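Local coordinates for 6-phosphogluconate dehydratase (Shewanella oneidensis, PDB 2GP4), which catalyses the dehydration of 6-phosphogluconate to 2-keto-3-deoxy-6-phosphogluconate, probably as part of the Entner-Doudoroff pathway, and is seen here without its iron-sulfur cluster, at residues V493-G498 with P547-G552; G530-A535 with V539-H544; I564-D567 with E572-L575. One frame throughout, in Å; residues are numbered along the deposited sequence.

Contact 1: V493-G498 with P547-G552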
ATOM      1  N   VAL A 493     -15.575  15.003  12.785  1.00 20.46           N
ATOM      2  CA  VAL A 493     -14.494  15.585  12.002  1.00 19.79           C
ATOM      3  C   VAL A 493     -13.240  15.665  12.856  1.00 19.68           C
ATOM      4  O   VAL A 493     -13.230  16.314  13.907  1.00 19.70           O
ATOM      5  CB  VAL A 493     -14.860  17.010  11.502  1.00 20.23           C
ATOM      6  CG1 VAL A 493     -13.656  17.694  10.830  1.00 19.51           C
ATOM      7  CG2 VAL A 493     -16.074  16.966  10.566  1.00 19.53           C
ATOM      8  N   VAL A 494     -12.186  14.998  12.397  1.00 19.23           N
ATOM      9  CA  VAL A 494     -10.903  15.002  13.079  1.00 18.72           C
ATOM     10  C   VAL A 494      -9.872  15.688  12.185  1.00 18.67           C
ATOM     11  O   VAL A 494      -9.455  15.145  11.162  1.00 18.90           O
ATOM     12  CB  VAL A 494     -10.439  13.574  13.427  1.00 18.78           C
ATOM     13  CG1 VAL A 494      -9.208  13.622  14.319  1.00 18.65           C
ATOM     14  CG2 VAL A 494     -11.568  12.779  14.104  1.00 18.49           C
ATOM     15  N   LYS A 495      -9.468  16.891  12.571  1.00 18.19           N
ATOM     16  CA  LYS A 495      -8.559  17.665  11.748  1.00 17.77           C
ATOM     17  C   LYS A 495      -7.166  17.752  12.374  1.00 17.52           C
ATOM     18  O   LYS A 495      -6.954  17.289  13.503  1.00 17.30           O
ATOM     19  CB  LYS A 495      -9.147  19.051  11.458  1.00 17.93           C
ATOM     20  CG  LYS A 495      -9.496  19.862  12.695  1.00 18.06           C
ATOM     21  CD  LYS A 495      -9.901  21.264  12.313  1.00 18.06           C
ATOM     22  CE  LYS A 495     -10.104  22.123  13.547  1.00 17.91           C
ATOM     23  NZ  LYS A 495     -10.638  23.458  13.164  1.00 18.55           N
ATOM     24  N   GLY A 496      -6.226  18.319  11.617  1.00 16.98           N
ATOM     25  CA  GLY A 496      -4.827  18.432  12.035  1.00 16.82           C
ATOM     26  C   GLY A 496      -4.130  17.087  12.100  1.00 16.75           C
ATOM     27  O   GLY A 496      -3.250  16.872  12.938  1.00 16.62           O
ATOM     28  N   GLN A 497      -4.525  16.179  11.212  1.00 16.85           N
ATOM     29  CA  GLN A 497      -4.021  14.809  11.240  1.00 16.91           C
ATOM     30  C   GLN A 497      -3.335  14.423   9.932  1.00 16.84           C
ATOM     31  O   GLN A 497      -2.970  13.266   9.733  1.00 16.68           O
ATOM     32  CB  GLN A 497      -5.154  13.815  11.568  1.00 17.23           C
ATOM     33  CG  GLN A 497      -5.914  14.073  12.877  1.00 17.24           C
ATOM     34  CD  GLN A 497      -5.015  14.187  14.105  1.00 18.52           C
ATOM     35  OE1 GLN A 497      -4.130  13.355  14.335  1.00 18.38           O
ATOM     36  NE2 GLN A 497      -5.250  15.224  14.909  1.00 19.17           N
ATOM     37  N   GLY A 498      -3.157  15.399   9.047  1.00 16.75           N
ATOM     38  CA  GLY A 498      -2.510  15.163   7.766  1.00 16.88           C
ATOM     39  C   GLY A 498      -1.000  15.049   7.876  1.00 17.31           C
ATOM     40  O   GLY A 498      -0.435  15.241   8.960  1.00 17.32           O
ATOM     41  N   PRO A 547      -7.369  19.500   0.437  1.00 19.46           N
ATOM     42  CA  PRO A 547      -6.244  19.927   1.294  1.00 19.69           C
ATOM     43  C   PRO A 547      -6.499  19.695   2.783  1.00 20.04           C
ATOM     44  O   PRO A 547      -7.636  19.830   3.244  1.00 20.36           O
ATOM     45  CB  PRO A 547      -6.132  21.433   1.005  1.00 19.53           C
ATOM     46  CG  PRO A 547      -6.821  21.636  -0.297  1.00 19.17           C
ATOM     47  CD  PRO A 547      -7.957  20.649  -0.276  1.00 19.56           C
ATOM     48  N   GLU A 548      -5.453  19.330   3.521  1.00 20.37           N
ATOM     49  CA  GLU A 548      -5.560  19.144   4.967  1.00 20.74           C
ATOM     50  C   GLU A 548      -5.843  20.474   5.672  1.00 21.02           C
ATOM     51  O   GLU A 548      -5.790  21.537   5.041  1.00 20.95           O
ATOM     52  CB  GLU A 548      -4.325  18.433   5.550  1.00 20.68           C
ATOM     53  CG  GLU A 548      -3.002  19.188   5.506  1.00 20.24           C
ATOM     54  CD  GLU A 548      -1.894  18.439   6.252  1.00 21.08           C
ATOM     55  OE1 GLU A 548      -1.059  17.775   5.594  1.00 21.20           O
ATOM     56  OE2 GLU A 548      -1.862  18.494   7.503  1.00 21.28           O
ATOM     57  N   ALA A 549      -6.169  20.406   6.963  1.00 21.35           N
ATOM     58  CA  ALA A 549      -6.569  21.596   7.722  1.00 21.65           C
ATOM     59  C   ALA A 549      -5.529  22.718   7.647  1.00 21.85           C
ATOM     60  O   ALA A 549      -5.857  23.837   7.248  1.00 22.11           O
ATOM     61  CB  ALA A 549      -6.895  21.238   9.172  1.00 21.53           C
ATOM     62  N   ILE A 550      -4.280  22.411   7.988  1.00 22.25           N
ATOM     63  CA  ILE A 550      -3.215  23.424   7.994  1.00 22.85           C
ATOM     64  C   ILE A 550      -2.736  23.849   6.596  1.00 23.28           C
ATOM     65  O   ILE A 550      -1.947  24.787   6.467  1.00 23.48           O
ATOM     66  CB  ILE A 550      -2.003  23.025   8.889  1.00 22.87           C
ATOM     67  CG1 ILE A 550      -1.244  21.828   8.306  1.00 22.64           C
ATOM     68  CG2 ILE A 550      -2.451  22.787  10.345  1.00 22.40           C
ATOM     69  CD1 ILE A 550       0.190  21.750   8.779  1.00 22.48           C
ATOM     70  N   ASP A 551      -3.212  23.159   5.558  1.00 23.63           N
ATOM     71  CA  ASP A 551      -2.986  23.595   4.181  1.00 24.18           C
ATOM     72  C   ASP A 551      -4.111  24.509   3.676  1.00 24.23           C
ATOM     73  O   ASP A 551      -4.122  24.906   2.512  1.00 24.49           O
ATOM     74  CB  ASP A 551      -2.796  22.396   3.244  1.00 24.33           C
ATOM     75  CG  ASP A 551      -1.332  22.014   3.066  1.00 25.36           C
ATOM     76  OD1 ASP A 551      -0.483  22.925   2.958  1.00 26.86           O
ATOM     77  OD2 ASP A 551      -1.027  20.801   3.016  1.00 25.69           O
ATOM     78  N   GLY A 552      -5.053  24.836   4.557  1.00 24.27           N
ATOM     79  CA  GLY A 552      -6.138  25.764   4.236  1.00 24.06           C
ATOM     80  C   GLY A 552      -7.382  25.096   3.687  1.00 23.96           C
ATOM     81  O   GLY A 552      -8.262  25.761   3.149  1.00 23.80           O
TER

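Contact 2: G530-A535 with V539-H544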
ATOM      1  N   GLY A 530      -6.384  12.868   8.019  1.00 24.50           N
ATOM      2  CA  GLY A 530      -5.458  11.795   8.331  1.00 25.09           C
ATOM      3  C   GLY A 530      -5.956  10.433   7.885  1.00 25.69           C
ATOM      4  O   GLY A 530      -6.609  10.308   6.850  1.00 25.65           O
ATOM      5  N   ARG A 531      -5.652   9.420   8.689  1.00 26.52           N
ATOM      6  CA  ARG A 531      -5.899   8.024   8.351  1.00 27.40           C
ATOM      7  C   ARG A 531      -6.100   7.208   9.623  1.00 28.43           C
ATOM      8  O   ARG A 531      -5.723   7.645  10.708  1.00 28.53           O
ATOM      9  CB  ARG A 531      -4.709   7.461   7.558  1.00 27.33           C
ATOM     10  CG  ARG A 531      -3.362   7.572   8.284  1.00 26.96           C
ATOM     11  CD  ARG A 531      -2.270   6.799   7.588  1.00 27.02           C
ATOM     12  NE  ARG A 531      -0.971   6.963   8.247  1.00 27.20           N
ATOM     13  CZ  ARG A 531       0.129   6.265   7.948  1.00 26.98           C
ATOM     14  NH1 ARG A 531       0.106   5.342   6.992  1.00 26.79           N
ATOM     15  NH2 ARG A 531       1.260   6.492   8.605  1.00 26.22           N
HETATM   16  N   MSE A 532      -6.690   6.026   9.487  1.00 29.96           N
HETATM   17  CA  MSE A 532      -6.778   5.078  10.595  1.00 31.74           C
HETATM   18  C   MSE A 532      -5.729   3.980  10.419  1.00 31.75           C
HETATM   19  O   MSE A 532      -4.716   4.191   9.753  1.00 32.02           O
HETATM   20  CB  MSE A 532      -8.184   4.487  10.690  1.00 33.11           C
HETATM   21  CG  MSE A 532      -9.131   5.308  11.531  1.00 36.05           C
HETATM   22 SE   MSE A 532      -9.754   6.899  10.607  1.00 48.14          SE
HETATM   23  CE  MSE A 532     -11.620   6.372  10.394  1.00 40.29           C
ATOM     24  N   SER A 533      -5.977   2.814  11.010  1.00 32.04           N
ATOM     25  CA  SER A 533      -5.102   1.640  10.868  1.00 32.18           C
ATOM     26  C   SER A 533      -4.805   1.243   9.416  1.00 32.26           C
ATOM     27  O   SER A 533      -3.856   0.503   9.151  1.00 32.64           O
ATOM     28  CB  SER A 533      -5.720   0.444  11.594  1.00 32.04           C
ATOM     29  OG  SER A 533      -7.022   0.167  11.101  1.00 32.37           O
ATOM     30  N   GLY A 534      -5.621   1.724   8.481  1.00 32.07           N
ATOM     31  CA  GLY A 534      -5.527   1.290   7.090  1.00 31.98           C
ATOM     32  C   GLY A 534      -6.500   0.175   6.738  1.00 31.77           C
ATOM     33  O   GLY A 534      -6.669  -0.160   5.562  1.00 31.83           O
ATOM     34  N   ALA A 535      -7.141  -0.392   7.760  1.00 31.35           N
ATOM     35  CA  ALA A 535      -8.117  -1.468   7.588  1.00 31.27           C
ATOM     36  C   ALA A 535      -9.503  -0.930   7.184  1.00 31.06           C
ATOM     37  O   ALA A 535      -9.706   0.287   7.115  1.00 31.31           O
ATOM     38  CB  ALA A 535      -8.213  -2.304   8.875  1.00 31.13           C
ATOM     39  N   VAL A 539     -18.141   1.619   9.649  1.00 22.12           N
ATOM     40  CA  VAL A 539     -18.589   3.002   9.674  1.00 21.19           C
ATOM     41  C   VAL A 539     -17.997   3.730   8.472  1.00 20.60           C
ATOM     42  O   VAL A 539     -16.796   3.615   8.215  1.00 20.55           O
ATOM     43  CB  VAL A 539     -18.192   3.686  11.001  1.00 21.34           C
ATOM     44  CG1 VAL A 539     -18.381   5.201  10.928  1.00 21.27           C
ATOM     45  CG2 VAL A 539     -18.997   3.095  12.154  1.00 20.69           C
ATOM     46  N   PRO A 540     -18.838   4.466   7.718  1.00 20.06           N
ATOM     47  CA  PRO A 540     -18.309   5.208   6.573  1.00 19.57           C
ATOM     48  C   PRO A 540     -17.266   6.213   7.040  1.00 19.27           C
ATOM     49  O   PRO A 540     -17.535   7.019   7.940  1.00 19.07           O
ATOM     50  CB  PRO A 540     -19.544   5.937   6.019  1.00 19.36           C
ATOM     51  CG  PRO A 540     -20.518   5.964   7.160  1.00 19.42           C
ATOM     52  CD  PRO A 540     -20.292   4.675   7.876  1.00 19.99           C
ATOM     53  N   ALA A 541     -16.079   6.146   6.448  1.00 18.79           N
ATOM     54  CA  ALA A 541     -14.994   7.048   6.827  1.00 18.40           C
ATOM     55  C   ALA A 541     -14.352   7.707   5.605  1.00 17.85           C
ATOM     56  O   ALA A 541     -13.761   7.030   4.767  1.00 17.83           O
ATOM     57  CB  ALA A 541     -13.955   6.301   7.647  1.00 18.25           C
ATOM     58  N   ALA A 542     -14.493   9.025   5.500  1.00 17.35           N
ATOM     59  CA  ALA A 542     -13.780   9.791   4.486  1.00 16.99           C
ATOM     60  C   ALA A 542     -12.403  10.140   5.035  1.00 16.68           C
ATOM     61  O   ALA A 542     -12.295  10.872   6.013  1.00 16.64           O
ATOM     62  CB  ALA A 542     -14.549  11.033   4.115  1.00 16.82           C
ATOM     63  N   ILE A 543     -11.362   9.589   4.413  1.00 16.61           N
ATOM     64  CA  ILE A 543      -9.987   9.685   4.928  1.00 16.65           C
ATOM     65  C   ILE A 543      -9.034  10.317   3.907  1.00 16.74           C
ATOM     66  O   ILE A 543      -9.349  10.380   2.715  1.00 16.57           O
ATOM     67  CB  ILE A 543      -9.431   8.293   5.376  1.00 16.78           C
ATOM     68  CG1 ILE A 543      -9.374   7.308   4.199  1.00 16.79           C
ATOM     69  CG2 ILE A 543     -10.254   7.717   6.525  1.00 16.94           C
ATOM     70  CD1 ILE A 543      -8.573   6.043   4.473  1.00 16.52           C
ATOM     71  N   HIS A 544      -7.867  10.771   4.375  1.00 16.84           N
ATOM     72  CA  HIS A 544      -6.870  11.425   3.509  1.00 17.03           C
ATOM     73  C   HIS A 544      -7.404  12.726   2.884  1.00 17.26           C
ATOM     74  O   HIS A 544      -6.880  13.189   1.867  1.00 17.03           O
ATOM     75  CB  HIS A 544      -6.373  10.467   2.400  1.00 16.85           C
ATOM     76  CG  HIS A 544      -5.838   9.165   2.911  1.00 16.36           C
ATOM     77  ND1 HIS A 544      -5.136   8.288   2.115  1.00 16.97           N
ATOM     78  CD2 HIS A 544      -5.901   8.589   4.137  1.00 16.07           C
ATOM     79  CE1 HIS A 544      -4.792   7.228   2.825  1.00 16.84           C
ATOM     80  NE2 HIS A 544      -5.244   7.387   4.056  1.00 16.10           N
TER

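Contact 3: I564-D567 with E572-L575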
ATOM      1  N   ILE A 564     -22.820  18.004   7.061  1.00 24.11           N
ATOM      2  CA  ILE A 564     -21.858  17.379   6.164  1.00 23.90           C
ATOM      3  C   ILE A 564     -22.481  16.141   5.546  1.00 24.07           C
ATOM      4  O   ILE A 564     -23.003  15.278   6.255  1.00 24.21           O
ATOM      5  CB  ILE A 564     -20.586  16.975   6.911  1.00 23.89           C
ATOM      6  CG1 ILE A 564     -19.653  18.173   7.040  1.00 23.62           C
ATOM      7  CG2 ILE A 564     -19.890  15.815   6.208  1.00 23.41           C
ATOM      8  CD1 ILE A 564     -18.668  18.054   8.183  1.00 23.26           C
ATOM      9  N   ARG A 565     -22.425  16.062   4.221  1.00 24.17           N
ATOM     10  CA  ARG A 565     -22.950  14.913   3.505  1.00 24.52           C
ATOM     11  C   ARG A 565     -21.787  14.048   3.046  1.00 24.28           C
ATOM     12  O   ARG A 565     -20.972  14.484   2.234  1.00 24.49           O
ATOM     13  CB  ARG A 565     -23.803  15.363   2.308  1.00 24.40           C
ATOM     14  CG  ARG A 565     -24.473  14.224   1.533  1.00 25.10           C
ATOM     15  CD  ARG A 565     -25.165  14.702   0.250  1.00 25.18           C
ATOM     16  NE  ARG A 565     -26.259  15.639   0.516  1.00 27.04           N
ATOM     17  CZ  ARG A 565     -26.380  16.851  -0.026  1.00 27.37           C
ATOM     18  NH1 ARG A 565     -25.489  17.303  -0.903  1.00 27.39           N
ATOM     19  NH2 ARG A 565     -27.416  17.614   0.298  1.00 27.30           N
ATOM     20  N   VAL A 566     -21.693  12.840   3.596  1.00 24.19           N
ATOM     21  CA  VAL A 566     -20.804  11.816   3.042  1.00 24.26           C
ATOM     22  C   VAL A 566     -21.642  10.819   2.243  1.00 24.08           C
ATOM     23  O   VAL A 566     -22.381  10.011   2.799  1.00 24.10           O
ATOM     24  CB  VAL A 566     -19.885  11.133   4.118  1.00 24.40           C
ATOM     25  CG1 VAL A 566     -20.683  10.625   5.296  1.00 24.90           C
ATOM     26  CG2 VAL A 566     -19.053  10.013   3.502  1.00 23.88           C
ATOM     27  N   ASP A 567     -21.549  10.928   0.926  1.00 24.22           N
ATOM     28  CA  ASP A 567     -22.303  10.078   0.022  1.00 24.37           C
ATOM     29  C   ASP A 567     -21.337   9.189  -0.757  1.00 24.47           C
ATOM     30  O   ASP A 567     -20.713   9.627  -1.725  1.00 24.49           O
ATOM     31  CB  ASP A 567     -23.146  10.942  -0.925  1.00 24.30           C
ATOM     32  CG  ASP A 567     -24.230  10.154  -1.638  1.00 24.64           C
ATOM     33  OD1 ASP A 567     -23.946   9.052  -2.163  1.00 23.52           O
ATOM     34  OD2 ASP A 567     -25.379  10.652  -1.686  1.00 25.61           O
ATOM     35  N   GLU A 572     -19.951  11.859  -3.454  1.00 25.21           N
ATOM     36  CA  GLU A 572     -20.056  13.239  -3.014  1.00 25.25           C
ATOM     37  C   GLU A 572     -19.602  13.391  -1.561  1.00 24.88           C
ATOM     38  O   GLU A 572     -19.951  12.581  -0.700  1.00 24.74           O
ATOM     39  CB  GLU A 572     -21.493  13.749  -3.188  1.00 25.03           C
ATOM     40  CG  GLU A 572     -21.635  15.280  -3.167  1.00 25.67           C
ATOM     41  CD  GLU A 572     -23.089  15.765  -3.032  1.00 25.97           C
ATOM     42  OE1 GLU A 572     -24.022  14.928  -3.026  1.00 27.05           O
ATOM     43  OE2 GLU A 572     -23.295  16.997  -2.929  1.00 25.89           O
ATOM     44  N   LEU A 573     -18.810  14.433  -1.317  1.00 24.53           N
ATOM     45  CA  LEU A 573     -18.443  14.868   0.022  1.00 24.29           C
ATOM     46  C   LEU A 573     -18.638  16.387   0.095  1.00 24.52           C
ATOM     47  O   LEU A 573     -17.834  17.147  -0.447  1.00 24.42           O
ATOM     48  CB  LEU A 573     -16.993  14.487   0.322  1.00 24.17           C
ATOM     49  CG  LEU A 573     -16.418  14.787   1.704  1.00 23.71           C
ATOM     50  CD1 LEU A 573     -17.029  13.873   2.758  1.00 23.98           C
ATOM     51  CD2 LEU A 573     -14.926  14.613   1.659  1.00 23.43           C
ATOM     52  N   SER A 574     -19.712  16.816   0.758  1.00 24.53           N
ATOM     53  CA  SER A 574     -20.085  18.223   0.781  1.00 24.82           C
ATOM     54  C   SER A 574     -20.294  18.782   2.181  1.00 25.04           C
ATOM     55  O   SER A 574     -20.971  18.167   3.002  1.00 25.06           O
ATOM     56  CB  SER A 574     -21.363  18.453  -0.034  1.00 24.84           C
ATOM     57  OG  SER A 574     -21.195  18.061  -1.388  1.00 25.48           O
ATOM     58  N   LEU A 575     -19.718  19.956   2.433  1.00 25.28           N
ATOM     59  CA  LEU A 575     -20.084  20.771   3.581  1.00 25.55           C
ATOM     60  C   LEU A 575     -21.246  21.673   3.161  1.00 26.21           C
ATOM     61  O   LEU A 575     -21.117  22.494   2.250  1.00 26.13           O
ATOM     62  CB  LEU A 575     -18.892  21.599   4.069  1.00 25.56           C
ATOM     63  CG  LEU A 575     -19.065  22.480   5.315  1.00 25.41           C
ATOM     64  CD1 LEU A 575     -19.355  21.648   6.565  1.00 24.43           C
ATOM     65  CD2 LEU A 575     -17.846  23.377   5.528  1.00 24.97           C
TER

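Contact 1: V493-G498 with P547-G552
The carboxylate of Glu548 packs against the backbone of Gly498: Gly498 CA sits well above the carboxylate plane, 3.4 Å from Glu548 OE2 and 3.7 Å from Glu548 CD. The carboxylate oxygens turn to the helix that Gly498 leads into as its N-cap residue, OE1 accepting the backbone N-H of Lys500 and OE2, more weakly, that of Ala501. The charge is held at the start of helix 499-502, where the two backbone N-H groups would probably favour the ionised form. Glu548 CG stands between its backbone N and carbonyl carbon (chi1 67°) and the chain runs straight from there, which brings the carboxylate up to the glycine. A CB on Gly498 would fall 2.4 Å from Glu548 CD, a clash that glycine avoids. The contact lies where parallel strand 490-494 leaves the sheet of the C-terminal domain and meets the loop that follows strand 541-546. At this junction Ala549 packs its methyl on the strand exit, with Ala549 CB 3.9 Å from both Lys495 CB and Gly496 N. Asp529 ties the two backbones together, its OD2 receiving the N-H of Gly496 and of Ala549. Lys495 touches the loop by its CB alone, and its extended chain carries NZ away to Thr588 OG1. The other flat group, the amide of Gln497, turns back on its own segment: Gln497 NE2 gives a bond of 3.0 Å to Lys495 O, which lies close to the amide plane, while Gln497 OE1 accepts from Asn502 ND2.

Contact 2: G530-A535 with V539-H544
Gly530 O accepts the backbone N-H of His544 at 2.8 Å, with an N-H...O angle of 156° and the donor nearly in line with the carbonyl bond. This bond spans the connection between strands 524-528 and 541-546, parallel neighbours in the C-terminal sheet; the chain crosses from one to the other through an irregular loop with no helix in it. Ala542, on the strand, pairs by backbone hydrogen bonds with Leu526 and Thr528, so Gly530 O extends the link just past the end of strand 524-528. The same oxygen also lies by the imidazole edge, near the plane of the ring, 3.3 Å from His544 CD2. Further along that edge Arg531 CB comes to 3.5 Å from His544 NE2. The histidine closes in on the loop because its CG lies beside its own backbone N (chi1 -55°), at a point where the chain, with a positive phi, turns a corner. Arg531 meets the ring only through the root of its side chain: the rest extends away, and its guanidinium is taken up by Met504 O at NE and Asn322 OD1 at NH1. Beyond the arginine, the side chain of Met532, a selenomethionine, supplies the apolar half of the contact. It folds at chi2 (76°) and so comes back toward strand 541-546, touching also Leu526 of strand 524-528 and Thr511 of helix 511-519. Its terminal methyl, CE, rests 3.6 Å from Ala541 CB, and the selenium atom of Met532 passes more loosely by Ile543 CG2, at 4.2 Å.

Contact 3: I564-D567 with E572-L575
Strands 563-567 and 572-575 form a beta hairpin; over 564-567 and 572-575 the axes run antiparallel (178°), 4.8 Å apart. Arg565 and Ser574 form a hydrogen-bonded pair, Arg565 N to Ser574 O at 2.8 Å and Ser574 N to Arg565 O at 3.0 Å. Nearer the turn Asp567 N bonds to Glu572 O at 2.8 Å, whereas the return bond from Glu572 N to Asp567 O is weak; Asp567 OD1 accepts from Thr570 N in the turn. The sheet face bearing Arg565, Asp567, Glu572 and Ser574 is polar. There Arg565 NH1 meets Glu572 OE2 at 3.0 Å in a salt bridge: the oxygen lies at the edge of the guanidinium and in its plane, but as a hydrogen bond it is weak and bent, the guanidinium and carboxylate planes being 41° apart. A kink at chi3 of Arg565 (-63°) swings the guanidinium toward the carboxylate, while its NE holds a second acid, Glu465. Ser574 OG donates to Glu572 OE2 at 2.8 Å, from its anti side and tilted out of the carboxylate plane. With an alanine in place of Glu572, Arg565 NH1 would probably be left without its carboxylate and Ser574 OG without its acceptor. The opposite, apolar face is turned to the inside of what is probably a closed barrel, Leu573 sharing a backbone hydrogen bond with Lys444; Ile564 also packs there on Val491 and Leu573 on Met527. Ile564 and Leu575 pass at a slant, Ile564 CG1 3.5 Å from Leu575 CD1. At the next non-hydrogen-bonded pair, Leu573 CD1 approaches Val566 CB at 4.2 Å.

All three contacts reach the mixed beta-sheet of the C-terminal domain, their centres about 14 to 16 Å apart. Contact 2 falls, in sequence, between the two segments of contact 1; contact 3 follows both. Contact 1 lies at the exit of strand 490-494, contact 2 at the crossing from strand 524-528 to strand 541-546, and contact 3 holds the final hairpin. They meet directly: Gln497 CB packs on Gly530 CA, Val493 on Ile564, and Ala542 on Leu573. Leu573 also shares a backbone hydrogen bond with Lys444, so the two outermost strands of the sheet, 572-575 and 440-445, meet, consistent with a closed, barrel-like sheet.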